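Local structure of alpha,alpha-trehalose-phosphate synthase (UDP-forming) (Burkholderia xenovorans, 5V0T) at residues V371-L374 against M378-V381; D276-D279 against G283-E286; T214-A219 against T224-G229; E181-L186 against D205-E210; W121-L126 against A147-A152. The protein belongs to glycosyltransferase family 20, adopts a GT-B fold and holds uridine-5'-diphosphate and 6-O-phosphono-alpha-D-glucopyranose in this model. One frame throughout, in Å; residues are numbered along the deposited sequence.

Contact 1 of 5, residues V371-L374 against M378-V381. With UDP (uridine-5'-diphosphate), chain I.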
# COMPACT_ATOMS: atom_id res chain seq x y z
N VAL A 371 8.57 10.44 -1.88
CA VAL A 371 7.38 9.61 -1.74
C VAL A 371 6.16 10.54 -1.73
O VAL A 371 5.78 11.05 -0.68
CB VAL A 371 7.43 8.75 -0.46
CG1 VAL A 371 6.23 7.81 -0.38
CG2 VAL A 371 8.78 7.97 -0.37
N THR A 372 5.53 10.75 -2.89
CA THR A 372 4.50 11.78 -3.01
C THR A 372 3.19 11.29 -3.63
O THR A 372 2.63 11.93 -4.52
CB THR A 372 5.03 12.99 -3.79
OG1 THR A 372 5.26 12.63 -5.15
CG2 THR A 372 6.33 13.50 -3.19
N PRO A 373 2.63 10.18 -3.14
CA PRO A 373 1.39 9.67 -3.73
C PRO A 373 0.25 10.68 -3.59
O PRO A 373 0.16 11.41 -2.60
CB PRO A 373 1.11 8.39 -2.94
CG PRO A 373 1.76 8.63 -1.61
CD PRO A 373 3.00 9.45 -1.91
N LEU A 374 -0.62 10.70 -4.60
CA LEU A 374 -1.83 11.52 -4.52
C LEU A 374 -2.75 11.04 -3.41
O LEU A 374 -3.39 11.85 -2.72
CB LEU A 374 -2.56 11.51 -5.86
CG LEU A 374 -1.70 12.13 -6.98
CD1 LEU A 374 -2.30 11.89 -8.37
CD2 LEU A 374 -1.50 13.62 -6.75
N MET A 378 -1.16 3.82 3.28
CA MET A 378 -0.10 3.96 4.26
C MET A 378 1.18 4.44 3.59
O MET A 378 1.65 5.55 3.85
CB MET A 378 0.14 2.64 5.00
CG MET A 378 1.25 2.69 6.08
SD MET A 378 1.07 4.04 7.28
CE MET A 378 -0.53 3.68 8.01
N ASN A 379 1.71 3.58 2.70
CA ASN A 379 2.96 3.69 1.96
C ASN A 379 4.12 3.12 2.78
O ASN A 379 4.73 3.81 3.61
CB ASN A 379 3.28 5.13 1.49
CG ASN A 379 4.35 5.15 0.41
OD1 ASN A 379 5.51 4.85 0.69
ND2 ASN A 379 3.97 5.48 -0.81
N LEU A 380 4.40 1.83 2.56
CA LEU A 380 5.50 1.19 3.28
C LEU A 380 6.86 1.70 2.81
O LEU A 380 7.81 1.72 3.60
CB LEU A 380 5.42 -0.33 3.12
CG LEU A 380 4.26 -1.06 3.79
CD1 LEU A 380 4.47 -2.56 3.64
CD2 LEU A 380 4.14 -0.69 5.25
N VAL A 381 6.96 2.13 1.55
CA VAL A 381 8.24 2.61 1.04
C VAL A 381 8.74 3.78 1.87
O VAL A 381 9.93 3.89 2.16
CB VAL A 381 8.12 2.97 -0.46
CG1 VAL A 381 9.21 4.01 -0.87
CG2 VAL A 381 8.21 1.69 -1.33
N1 UDP I . 8.64 -3.31 -3.50
C2 UDP I . 9.45 -4.38 -3.85
N3 UDP I . 10.01 -4.30 -5.09
C4 UDP I . 9.85 -3.28 -6.00
C5 UDP I . 8.99 -2.21 -5.57
C6 UDP I . 8.44 -2.25 -4.35
O2 UDP I . 9.66 -5.33 -3.11
O4 UDP I . 10.43 -3.35 -7.09
C1' UDP I . 8.02 -3.35 -2.17
C2' UDP I . 8.43 -2.19 -1.27
O2' UDP I . 9.65 -2.50 -0.62
C3' UDP I . 7.24 -2.12 -0.31
C4' UDP I . 6.06 -2.50 -1.21
O4' UDP I . 6.62 -3.23 -2.33
O3' UDP I . 7.34 -3.05 0.76
C5' UDP I . 5.25 -1.34 -1.73
O5' UDP I . 4.31 -0.99 -0.69
PA UDP I . 3.72 0.47 -0.58
O1A UDP I . 4.81 1.52 -0.70
O2A UDP I . 2.91 0.52 0.66
O3A UDP I . 2.80 0.66 -1.85
PB UDP I . 1.80 -0.27 -2.66
O1B UDP I . 1.22 -1.20 -1.59
O2B UDP I . 0.72 0.72 -3.13
O3B UDP I . 2.49 -0.98 -3.77
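This is a buried strand-to-helix turn of the Rossmann-like C-terminal half of the GT-B fold, where V371, closing strand 368-371, packs against N379 and V381 at the start of helix 380-388. The turn brings the helix N-terminus to the diphosphate of UDP. V371 puts CG1 anti to its own backbone N (chi1 -176°), which points this methyl at the N379 amide: CG1 lies 3.2 Å from N379 OD1 and 3.3 Å from N379 ND2. Its other methyl takes the V381 side, CG2 meeting V381 CG1 at 4.0 Å, while the ring of P373 reaches ND2 of N379 more distantly. The polar atoms of the N379 amide find their partners outside the two segments. OD1 caps the helix by accepting from the backbone N of A382, and ND2 is bonded to D376 OD2, so the amide is fixed at both ends and its rotation is set. The NH groups of L380 and V381, at the N-terminal end of the helix, point to the alpha phosphate, which the positive helix end should stabilise. L380 N gives UDP O2A a nearly straight bond of 2.7 Å, and V381 N reaches UDP O1A at 3.2 Å.

Contact 2 of 5, residues D276-D279 against G283-E286. With UDP (uridine-5'-diphosphate), chain I; G6P (6-O-phosphono-alpha-D-glucopyranose), chain J.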
# COMPACT_ATOMS: atom_id res chain seq x y z
N ASP A 276 7.94 3.01 -6.63
CA ASP A 276 6.48 3.02 -6.70
C ASP A 276 6.03 2.06 -7.79
O ASP A 276 6.50 2.17 -8.91
CB ASP A 276 5.92 4.40 -7.07
CG ASP A 276 6.40 5.52 -6.19
OD1 ASP A 276 7.59 5.91 -6.30
OD2 ASP A 276 5.58 6.05 -5.40
N ARG A 277 5.07 1.17 -7.49
CA ARG A 277 4.30 0.61 -8.60
C ARG A 277 3.85 1.76 -9.50
O ARG A 277 3.53 2.85 -9.02
CB ARG A 277 3.08 -0.17 -8.09
CG ARG A 277 3.39 -1.51 -7.38
CD ARG A 277 2.07 -2.23 -6.96
NE ARG A 277 1.25 -1.33 -6.14
CZ ARG A 277 0.20 -0.64 -6.58
NH1 ARG A 277 -0.23 -0.79 -7.83
NH2 ARG A 277 -0.42 0.18 -5.76
N LEU A 278 3.89 1.56 -10.82
CA LEU A 278 3.51 2.64 -11.73
C LEU A 278 1.98 2.71 -11.78
O LEU A 278 1.31 2.34 -12.75
CB LEU A 278 4.15 2.48 -13.11
CG LEU A 278 4.46 3.80 -13.84
CD1 LEU A 278 5.23 3.58 -15.15
CD2 LEU A 278 3.16 4.59 -14.15
N ASP A 279 1.43 3.23 -10.69
CA ASP A 279 0.01 3.38 -10.46
C ASP A 279 -0.34 4.87 -10.54
O ASP A 279 0.44 5.72 -10.11
CB ASP A 279 -0.33 2.79 -9.08
CG ASP A 279 -1.81 2.55 -8.88
OD1 ASP A 279 -2.62 3.50 -9.02
OD2 ASP A 279 -2.16 1.39 -8.60
N GLY A 283 1.06 9.66 -7.94
CA GLY A 283 1.41 11.03 -8.27
C GLY A 283 2.74 11.18 -8.98
O GLY A 283 3.47 12.16 -8.74
N LEU A 284 3.06 10.26 -9.89
CA LEU A 284 4.38 10.24 -10.51
C LEU A 284 4.58 11.37 -11.52
O LEU A 284 5.70 11.89 -11.65
CB LEU A 284 4.63 8.87 -11.17
CG LEU A 284 4.60 7.70 -10.16
CD1 LEU A 284 4.69 6.35 -10.86
CD2 LEU A 284 5.71 7.81 -9.09
N VAL A 285 3.53 11.79 -12.23
CA VAL A 285 3.68 12.92 -13.15
C VAL A 285 3.98 14.19 -12.37
O VAL A 285 4.90 14.94 -12.71
CB VAL A 285 2.43 13.09 -14.03
CG1 VAL A 285 2.47 14.45 -14.80
CG2 VAL A 285 2.34 11.93 -15.03
N GLU A 286 3.24 14.44 -11.28
CA GLU A 286 3.50 15.63 -10.47
C GLU A 286 4.89 15.58 -9.87
O GLU A 286 5.59 16.60 -9.78
CB GLU A 286 2.46 15.77 -9.35
CG GLU A 286 1.03 16.07 -9.83
CD GLU A 286 0.27 14.83 -10.27
OE1 GLU A 286 0.85 13.72 -10.28
OE2 GLU A 286 -0.93 14.95 -10.60
N1 UDP I . 8.64 -3.31 -3.50
C2 UDP I . 9.45 -4.38 -3.85
N3 UDP I . 10.01 -4.30 -5.09
C4 UDP I . 9.85 -3.28 -6.00
C5 UDP I . 8.99 -2.21 -5.57
C6 UDP I . 8.44 -2.25 -4.35
O2 UDP I . 9.66 -5.33 -3.11
O4 UDP I . 10.43 -3.35 -7.09
C1' UDP I . 8.02 -3.35 -2.17
C2' UDP I . 8.43 -2.19 -1.27
O2' UDP I . 9.65 -2.50 -0.62
C3' UDP I . 7.24 -2.12 -0.31
C4' UDP I . 6.06 -2.50 -1.21
O4' UDP I . 6.62 -3.23 -2.33
O3' UDP I . 7.34 -3.05 0.76
C5' UDP I . 5.25 -1.34 -1.73
O5' UDP I . 4.31 -0.99 -0.69
PA UDP I . 3.72 0.47 -0.58
O1A UDP I . 4.81 1.52 -0.70
O2A UDP I . 2.91 0.52 0.66
O3A UDP I . 2.80 0.66 -1.85
PB UDP I . 1.80 -0.27 -2.66
O1B UDP I . 1.22 -1.20 -1.59
O2B UDP I . 0.72 0.72 -3.13
O3B UDP I . 2.49 -0.98 -3.77
C1 G6P J . -1.78 -2.49 -2.90
C2 G6P J . -3.07 -3.18 -2.48
C3 G6P J . -2.85 -4.69 -2.33
C4 G6P J . -2.28 -5.24 -3.64
C5 G6P J . -1.00 -4.47 -4.01
C6 G6P J . -0.39 -5.03 -5.29
O1 G6P J . -0.83 -2.72 -1.87
O2 G6P J . -3.53 -2.60 -1.24
O3 G6P J . -4.13 -5.29 -2.07
O4 G6P J . -1.95 -6.63 -3.49
O5 G6P J . -1.30 -3.07 -4.13
O6 G6P J . -1.35 -5.01 -6.35
P G6P J . -1.73 -6.38 -7.10
O1P G6P J . -0.54 -6.74 -7.95
O2P G6P J . -2.98 -6.04 -7.87
O3P G6P J . -1.96 -7.39 -6.00
O HOH W 1 1.35 8.14 -10.90
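L284, at the start of helix 284-297, drives its two methyls into the loop that follows strand 270-275, and this is the close-packed part of the contact. CD1 lies 3.9 Å from L278 CG, in a buried apolar touch, and also sits near the carbonyl oxygen of R277. The other branch, CD2, slides past the D276 carboxylate, 3.8 Å from D276 CG. That carboxylate does its polar work elsewhere, in a salt bridge to R287 and a hydrogen bond to Q309, so the leucine only packs against it.

Alongside this apolar plug the two backbones stand apart, and a single water spans them. It donates to D279 O at 2.7 Å and accepts from L284 N at 2.9 Å, thereby taking up an NH of the first turn of the helix.

R277 turns the other way, toward the ligands. Its chain bends at chi3 (-55°) to bring the guanidinium to the beta phosphate, where NE bonds UDP O3B at 2.7 Å and NH2 bonds UDP O2B at 2.9 Å. NH1 lies 3.0 Å from D279 OD2, a salt bridge in the guanidinium plane that uses the anti lone pair of the carboxylate. D279 in turn is held by Y321 and W95, a second shell that probably steadies the carboxylate and, through it, the turn of the guanidinium, while O5 of the bound G6P lies over one guanidinium face. Such a strand-loop-helix unit, with its loop directed at a nucleotide diphosphate, belongs to the Rossmann-like C-terminal domain of a GT-B glycosyltransferase.

Contact 3 of 5, residues T214-A219 against T224-G229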
# COMPACT_ATOMS: atom_id res chain seq x y z
N THR A 214 -25.37 4.36 13.57
CA THR A 214 -24.68 5.09 14.63
C THR A 214 -23.27 4.55 14.80
O THR A 214 -22.96 3.39 14.48
CB THR A 214 -25.42 5.03 15.99
OG1 THR A 214 -25.48 3.68 16.45
CG2 THR A 214 -26.82 5.60 15.89
N ALA A 215 -22.41 5.41 15.35
CA ALA A 215 -21.04 5.08 15.68
C ALA A 215 -20.73 5.68 17.04
O ALA A 215 -20.82 6.91 17.21
CB ALA A 215 -20.07 5.61 14.62
N ASP A 216 -20.39 4.84 18.02
CA ASP A 216 -20.24 5.29 19.39
C ASP A 216 -18.85 4.96 19.92
O ASP A 216 -18.37 3.84 19.72
CB ASP A 216 -21.27 4.65 20.31
CG ASP A 216 -22.69 4.98 19.91
OD1 ASP A 216 -23.01 6.19 19.82
OD2 ASP A 216 -23.47 4.04 19.68
N PRO A 217 -18.21 5.87 20.64
CA PRO A 217 -16.92 5.55 21.27
C PRO A 217 -17.09 4.48 22.35
O PRO A 217 -18.20 4.16 22.79
CB PRO A 217 -16.47 6.89 21.86
CG PRO A 217 -17.75 7.61 22.13
CD PRO A 217 -18.67 7.23 21.00
N SER A 218 -15.96 3.93 22.77
CA SER A 218 -15.94 2.92 23.82
C SER A 218 -14.69 3.11 24.67
O SER A 218 -13.68 3.66 24.23
CB SER A 218 -15.95 1.49 23.25
OG SER A 218 -14.64 1.06 22.90
N ALA A 219 -14.78 2.62 25.91
CA ALA A 219 -13.61 2.64 26.79
C ALA A 219 -12.57 1.61 26.37
O ALA A 219 -11.38 1.78 26.64
CB ALA A 219 -14.04 2.41 28.24
N THR A 224 -18.13 1.26 18.59
CA THR A 224 -19.22 0.33 18.32
C THR A 224 -20.08 0.89 17.21
O THR A 224 -20.51 2.05 17.27
CB THR A 224 -20.06 0.09 19.57
OG1 THR A 224 -19.20 -0.35 20.62
CG2 THR A 224 -21.12 -0.97 19.31
N ILE A 225 -20.32 0.08 16.18
CA ILE A 225 -21.12 0.46 15.03
C ILE A 225 -22.47 -0.24 15.11
O ILE A 225 -22.53 -1.45 15.37
CB ILE A 225 -20.42 0.10 13.71
CG1 ILE A 225 -19.00 0.67 13.65
CG2 ILE A 225 -21.25 0.59 12.54
CD1 ILE A 225 -18.96 2.19 13.64
N HIS A 226 -23.55 0.50 14.87
CA HIS A 226 -24.88 -0.06 14.70
C HIS A 226 -25.40 0.39 13.35
O HIS A 226 -25.59 1.59 13.13
CB HIS A 226 -25.83 0.39 15.81
CG HIS A 226 -25.46 -0.09 17.18
ND1 HIS A 226 -25.99 -1.24 17.73
CD2 HIS A 226 -24.64 0.43 18.12
CE1 HIS A 226 -25.50 -1.41 18.94
NE2 HIS A 226 -24.68 -0.41 19.20
N ALA A 227 -25.64 -0.56 12.45
CA ALA A 227 -26.12 -0.23 11.12
C ALA A 227 -26.63 -1.50 10.44
O ALA A 227 -26.11 -2.59 10.69
CB ALA A 227 -25.03 0.43 10.26
N PHE A 228 -27.65 -1.33 9.60
CA PHE A 228 -28.23 -2.43 8.83
C PHE A 228 -28.68 -3.58 9.74
O PHE A 228 -28.57 -4.75 9.38
CB PHE A 228 -27.25 -2.96 7.78
CG PHE A 228 -26.74 -1.91 6.84
CD1 PHE A 228 -27.52 -1.47 5.78
CD2 PHE A 228 -25.47 -1.38 7.00
CE1 PHE A 228 -27.05 -0.51 4.91
CE2 PHE A 228 -24.98 -0.42 6.13
CZ PHE A 228 -25.77 0.01 5.08
N GLY A 229 -29.15 -3.24 10.94
CA GLY A 229 -29.54 -4.24 11.90
C GLY A 229 -28.40 -4.97 12.59
O GLY A 229 -28.66 -5.83 13.44
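T214 and H226 face each other as a hydrogen-bonded antiparallel pair, with T214 N to H226 O at 2.8 Å and H226 N to T214 O at 3.0 Å. Two residues on, D216 and T224 repeat the exchange: D216 N reaches T224 O at 2.9 Å and T224 N reaches D216 O at 2.8 Å. Between these two pairs lies the non-hydrogen-bonded pair A215 and I225, where CA-H groups touch carbonyl oxygens; I225 CA is 3.5 Å from T214 O.

The side chains divide between two faces. On one, the T214 hydroxyl sits between its backbone N and carbonyl carbon (chi1 63°), from which OG1 comes within 3.4 Å of H226 CB. The D216 side chain runs across that of H226 at about a right angle, with carboxylate and ring planes 55° apart, and OD2 lies 4.1 Å from H226 CD2, a contact, not a bond. On the other face, I225 CD1 swings back to A215 CB at 3.7 Å.

Further out, helix 197-209 covers this apolar face: C204 touches A215, and F203 and I207 pack on I225. Strand 230-236 flanks strand 223-227 on its far side, with I225 bonded through its backbone to L232. Strands 214-216 and 224-227 run at 168° to each other and form a beta hairpin at the edge of the N-terminal mixed sheet, an antiparallel extension of its Rossmann-like core.

Contact 4 of 5, residues E181-L186 against D205-E210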
# COMPACT_ATOMS: atom_id res chain seq x y z
N GLU A 181 -24.61 -1.64 -0.70
CA GLU A 181 -24.39 -3.08 -0.57
C GLU A 181 -22.99 -3.37 -0.05
O GLU A 181 -22.79 -4.31 0.73
CB GLU A 181 -24.62 -3.78 -1.92
CG GLU A 181 -26.07 -3.83 -2.39
CD GLU A 181 -26.64 -2.47 -2.81
OE1 GLU A 181 -25.88 -1.54 -3.18
OE2 GLU A 181 -27.89 -2.33 -2.76
N LEU A 182 -22.00 -2.59 -0.48
CA LEU A 182 -20.64 -2.76 0.01
C LEU A 182 -20.55 -2.48 1.50
O LEU A 182 -19.96 -3.26 2.26
CB LEU A 182 -19.67 -1.85 -0.77
CG LEU A 182 -19.35 -2.26 -2.20
CD1 LEU A 182 -18.63 -1.12 -2.93
CD2 LEU A 182 -18.49 -3.51 -2.19
N VAL A 183 -21.12 -1.36 1.94
CA VAL A 183 -20.99 -1.02 3.36
C VAL A 183 -21.79 -1.98 4.22
O VAL A 183 -21.37 -2.36 5.31
CB VAL A 183 -21.38 0.45 3.61
CG1 VAL A 183 -21.33 0.75 5.11
CG2 VAL A 183 -20.43 1.39 2.85
N GLU A 184 -22.97 -2.40 3.74
CA GLU A 184 -23.71 -3.40 4.50
C GLU A 184 -22.91 -4.69 4.65
O GLU A 184 -22.85 -5.28 5.73
CB GLU A 184 -25.07 -3.67 3.85
CG GLU A 184 -25.86 -4.74 4.57
CD GLU A 184 -27.27 -4.90 4.04
OE1 GLU A 184 -28.12 -5.43 4.78
OE2 GLU A 184 -27.52 -4.50 2.88
N ALA A 185 -22.26 -5.12 3.57
CA ALA A 185 -21.41 -6.31 3.63
C ALA A 185 -20.28 -6.13 4.64
O ALA A 185 -19.95 -7.07 5.38
CB ALA A 185 -20.84 -6.62 2.24
N LEU A 186 -19.70 -4.93 4.71
CA LEU A 186 -18.67 -4.67 5.72
C LEU A 186 -19.19 -4.89 7.13
O LEU A 186 -18.43 -5.32 8.01
CB LEU A 186 -18.14 -3.24 5.59
CG LEU A 186 -17.14 -2.89 4.50
CD1 LEU A 186 -16.86 -1.39 4.55
CD2 LEU A 186 -15.84 -3.68 4.69
N ASP A 205 -18.73 8.53 9.00
CA ASP A 205 -19.53 9.55 8.34
C ASP A 205 -20.56 8.92 7.40
O ASP A 205 -21.72 9.35 7.36
CB ASP A 205 -18.60 10.50 7.58
CG ASP A 205 -19.30 11.77 7.12
OD1 ASP A 205 -19.97 12.42 7.95
OD2 ASP A 205 -19.17 12.13 5.93
N TYR A 206 -20.16 7.90 6.64
CA TYR A 206 -21.12 7.20 5.79
C TYR A 206 -22.19 6.51 6.64
O TYR A 206 -23.39 6.63 6.36
CB TYR A 206 -20.41 6.17 4.90
CG TYR A 206 -21.36 5.48 3.94
CD1 TYR A 206 -22.14 4.39 4.35
CD2 TYR A 206 -21.50 5.91 2.63
CE1 TYR A 206 -23.03 3.77 3.50
CE2 TYR A 206 -22.38 5.28 1.76
CZ TYR A 206 -23.14 4.20 2.20
OH TYR A 206 -24.03 3.58 1.35
N ILE A 207 -21.77 5.78 7.68
CA ILE A 207 -22.73 5.07 8.54
C ILE A 207 -23.79 6.03 9.08
O ILE A 207 -25.00 5.74 9.05
CB ILE A 207 -21.98 4.36 9.69
CG1 ILE A 207 -21.10 3.21 9.16
CG2 ILE A 207 -22.96 3.90 10.76
CD1 ILE A 207 -21.89 2.05 8.57
N VAL A 208 -23.35 7.19 9.58
CA VAL A 208 -24.29 8.11 10.23
C VAL A 208 -25.13 8.86 9.19
O VAL A 208 -26.35 8.99 9.35
CB VAL A 208 -23.53 9.08 11.15
CG1 VAL A 208 -24.44 10.21 11.62
CG2 VAL A 208 -22.94 8.32 12.34
N ASN A 209 -24.51 9.33 8.11
CA ASN A 209 -25.16 10.26 7.20
C ASN A 209 -25.72 9.61 5.94
O ASN A 209 -26.56 10.23 5.29
CB ASN A 209 -24.19 11.37 6.82
CG ASN A 209 -23.91 12.29 7.97
OD1 ASN A 209 -24.84 12.81 8.58
ND2 ASN A 209 -22.64 12.48 8.30
N GLU A 210 -25.29 8.40 5.59
CA GLU A 210 -25.84 7.71 4.43
C GLU A 210 -26.52 6.38 4.77
O GLU A 210 -27.39 5.96 4.02
CB GLU A 210 -24.74 7.45 3.38
CG GLU A 210 -23.99 8.70 2.96
CD GLU A 210 -24.90 9.75 2.32
OE1 GLU A 210 -25.97 9.38 1.78
OE2 GLU A 210 -24.55 10.95 2.37
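Two helices, 179-186 and 197-209, approach each other with V183 and I207 as the nearest backbone positions, their CA atoms 8.2 Å apart. V183 supplies everything from its side, and its two methyls share the work. CG2 comes down on the face of the Y206 ring in a CH-pi contact, 3.9 Å from the ring centroid and 25° off the normal, displaced toward the rim, with Y206 CE1 closest to it at 3.6 Å. CG1 meets I207 CD1 at 3.7 Å and also touches the ring atom CD1 of Y206. The tyrosine reaches across because its ring leaves anti to the backbone N (chi1 -177°), coming from the opposite direction to V183 and presenting a ring face to its methyl. Its other face is covered by CB of E210, four residues further along the chain, 3.5 Å above the ring plane, so the ring is clamped on both faces. The phenol oxygen is hydrogen-bonded to ND1 of H179, which ties the ring's far end back to the helix carrying V183. L173 touches both V183 and Y206. The contact is apolar helix-to-helix packing in the Rossmann-like N-terminal domain of the GT-B fold, between the helices before and after strand 191-194.

Contact 5 of 5, residues W121-L126 against A147-A152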
# COMPACT_ATOMS: atom_id res chain seq x y z
N TRP A 121 -17.49 -17.90 -4.07
CA TRP A 121 -16.76 -19.10 -4.50
C TRP A 121 -15.48 -19.28 -3.69
O TRP A 121 -15.15 -20.41 -3.28
CB TRP A 121 -16.45 -19.00 -5.99
CG TRP A 121 -15.59 -20.11 -6.52
CD1 TRP A 121 -15.97 -21.38 -6.79
CD2 TRP A 121 -14.19 -20.03 -6.85
NE1 TRP A 121 -14.90 -22.11 -7.26
CE2 TRP A 121 -13.80 -21.31 -7.31
CE3 TRP A 121 -13.24 -19.00 -6.81
CZ2 TRP A 121 -12.49 -21.59 -7.71
CZ3 TRP A 121 -11.95 -19.28 -7.21
CH2 TRP A 121 -11.58 -20.56 -7.66
N LEU A 122 -14.75 -18.20 -3.46
CA LEU A 122 -13.54 -18.26 -2.64
C LEU A 122 -13.87 -18.64 -1.21
O LEU A 122 -13.16 -19.46 -0.60
CB LEU A 122 -12.81 -16.91 -2.68
CG LEU A 122 -11.99 -16.53 -3.91
CD1 LEU A 122 -11.50 -15.09 -3.79
CD2 LEU A 122 -10.80 -17.48 -4.09
N ALA A 123 -14.94 -18.08 -0.65
CA ALA A 123 -15.34 -18.48 0.69
C ALA A 123 -15.65 -19.98 0.74
O ALA A 123 -15.28 -20.66 1.70
CB ALA A 123 -16.54 -17.65 1.15
N GLN A 124 -16.31 -20.51 -0.30
CA GLN A 124 -16.60 -21.95 -0.36
C GLN A 124 -15.32 -22.78 -0.37
O GLN A 124 -15.28 -23.89 0.17
CB GLN A 124 -17.44 -22.29 -1.59
CG GLN A 124 -18.94 -22.12 -1.43
CD GLN A 124 -19.48 -22.66 -0.11
OE1 GLN A 124 -19.13 -23.76 0.32
NE2 GLN A 124 -20.33 -21.88 0.53
N GLN A 125 -14.28 -22.29 -1.04
CA GLN A 125 -13.02 -23.01 -1.04
C GLN A 125 -12.37 -23.01 0.34
O GLN A 125 -11.72 -23.98 0.72
CB GLN A 125 -12.07 -22.40 -2.08
CG GLN A 125 -12.59 -22.41 -3.50
CD GLN A 125 -12.98 -23.79 -3.96
OE1 GLN A 125 -14.08 -23.99 -4.48
NE2 GLN A 125 -12.09 -24.76 -3.79
N LEU A 126 -12.56 -21.93 1.10
CA LEU A 126 -11.95 -21.83 2.42
C LEU A 126 -12.66 -22.72 3.45
O LEU A 126 -11.99 -23.33 4.30
CB LEU A 126 -11.93 -20.37 2.88
CG LEU A 126 -11.38 -20.10 4.28
CD1 LEU A 126 -9.91 -20.52 4.36
CD2 LEU A 126 -11.59 -18.63 4.72
N ALA A 147 -17.00 -11.75 4.64
CA ALA A 147 -17.63 -12.19 5.89
C ALA A 147 -19.08 -12.58 5.64
O ALA A 147 -19.55 -13.61 6.16
CB ALA A 147 -17.56 -11.10 6.95
N GLN A 148 -19.79 -11.78 4.85
CA GLN A 148 -21.18 -12.08 4.51
C GLN A 148 -21.30 -13.45 3.86
O GLN A 148 -22.16 -14.25 4.24
CB GLN A 148 -21.71 -10.97 3.60
CG GLN A 148 -23.21 -10.90 3.38
CD GLN A 148 -23.56 -9.87 2.31
OE1 GLN A 148 -23.27 -10.06 1.13
NE2 GLN A 148 -24.17 -8.75 2.73
N ALA A 149 -20.40 -13.76 2.93
CA ALA A 149 -20.41 -15.07 2.29
C ALA A 149 -20.08 -16.19 3.27
O ALA A 149 -20.69 -17.27 3.23
CB ALA A 149 -19.42 -15.09 1.12
N LEU A 150 -19.10 -15.97 4.15
CA LEU A 150 -18.75 -17.01 5.12
C LEU A 150 -19.93 -17.31 6.03
O LEU A 150 -20.28 -18.48 6.25
CB LEU A 150 -17.53 -16.57 5.94
CG LEU A 150 -16.17 -16.59 5.24
CD1 LEU A 150 -15.13 -15.86 6.10
CD2 LEU A 150 -15.75 -18.03 5.00
N ARG A 151 -20.55 -16.26 6.56
CA ARG A 151 -21.69 -16.44 7.46
C ARG A 151 -22.83 -17.19 6.77
O ARG A 151 -23.47 -18.06 7.38
CB ARG A 151 -22.17 -15.08 7.96
CG ARG A 151 -21.15 -14.32 8.80
CD ARG A 151 -21.23 -14.74 10.26
NE ARG A 151 -20.33 -13.99 11.14
CZ ARG A 151 -19.26 -14.52 11.74
NH1 ARG A 151 -18.95 -15.79 11.56
NH2 ARG A 151 -18.49 -13.76 12.52
N ALA A 152 -23.09 -16.86 5.51
CA ALA A 152 -24.13 -17.57 4.77
C ALA A 152 -23.78 -19.04 4.61
O ALA A 152 -24.68 -19.88 4.52
CB ALA A 152 -24.33 -16.91 3.41
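Two helices of the Rossmann-like N-terminal domain meet here, one leading into strand 135-139 and the other linking that strand to its parallel neighbour 159-162, and A123 is the point where they come together. Its CB touches A149 CB at 3.9 Å and L150 CD2, also at 3.9 Å, so one methyl sits against two successive residues of the other helix. With such a small side chain at the crossing the backbones come close, and the CA atoms of A123 and L150 are 5.8 Å apart. The segment axes approach to 8.9 Å and cross at -53°. That angle is near the value expected when ridges of residues four apart pack into grooves of the same kind, although three touching pairs are too few to trace the ridges.

L150 leaves its helix to one side of the interface, and its end then turns in. Its CG is anti to the carbonyl carbon (chi1 -73°), and this carries CD2 against the A123 methyl and toward L126. L126, one turn further along its helix, adds a looser contact, its CD2 4.2 Å from L150 CD2.

F146, one residue ahead of the 147-152 segment, packs on L122, A123 and L126 and continues the apolar surface along helix 109-126. I159 of strand 159-162 also touches L150. Every touching atom across the contact is a methyl carbon, so the helices are held by shape and by burial of apolar surface, with no directional bond between the two segments to fix their angle.

In the fold
Along the chain the contacts run in the order 5, 4, 3, 2, 1. The first three belong to the N-terminal Rossmann-like half and its mixed sheet. There, contacts 3 and 4 lie 12 Å apart between centres and touch, F228 packing on V183 and E184; contact 5 reaches contact 4 through Q148 and A185. Contacts 1 and 2 follow neighbouring strands, 368-371 and 270-275, of the six-stranded parallel sheet in the other half. Their centres are 10 Å apart, L374 packs on G283, and both grip UDP, one at each phosphate. About 30 Å separates the centres of contacts 2 and 4: contacts 1 and 2 help build the UDP site, while contacts 3, 4 and 5 are packing within the N-terminal half.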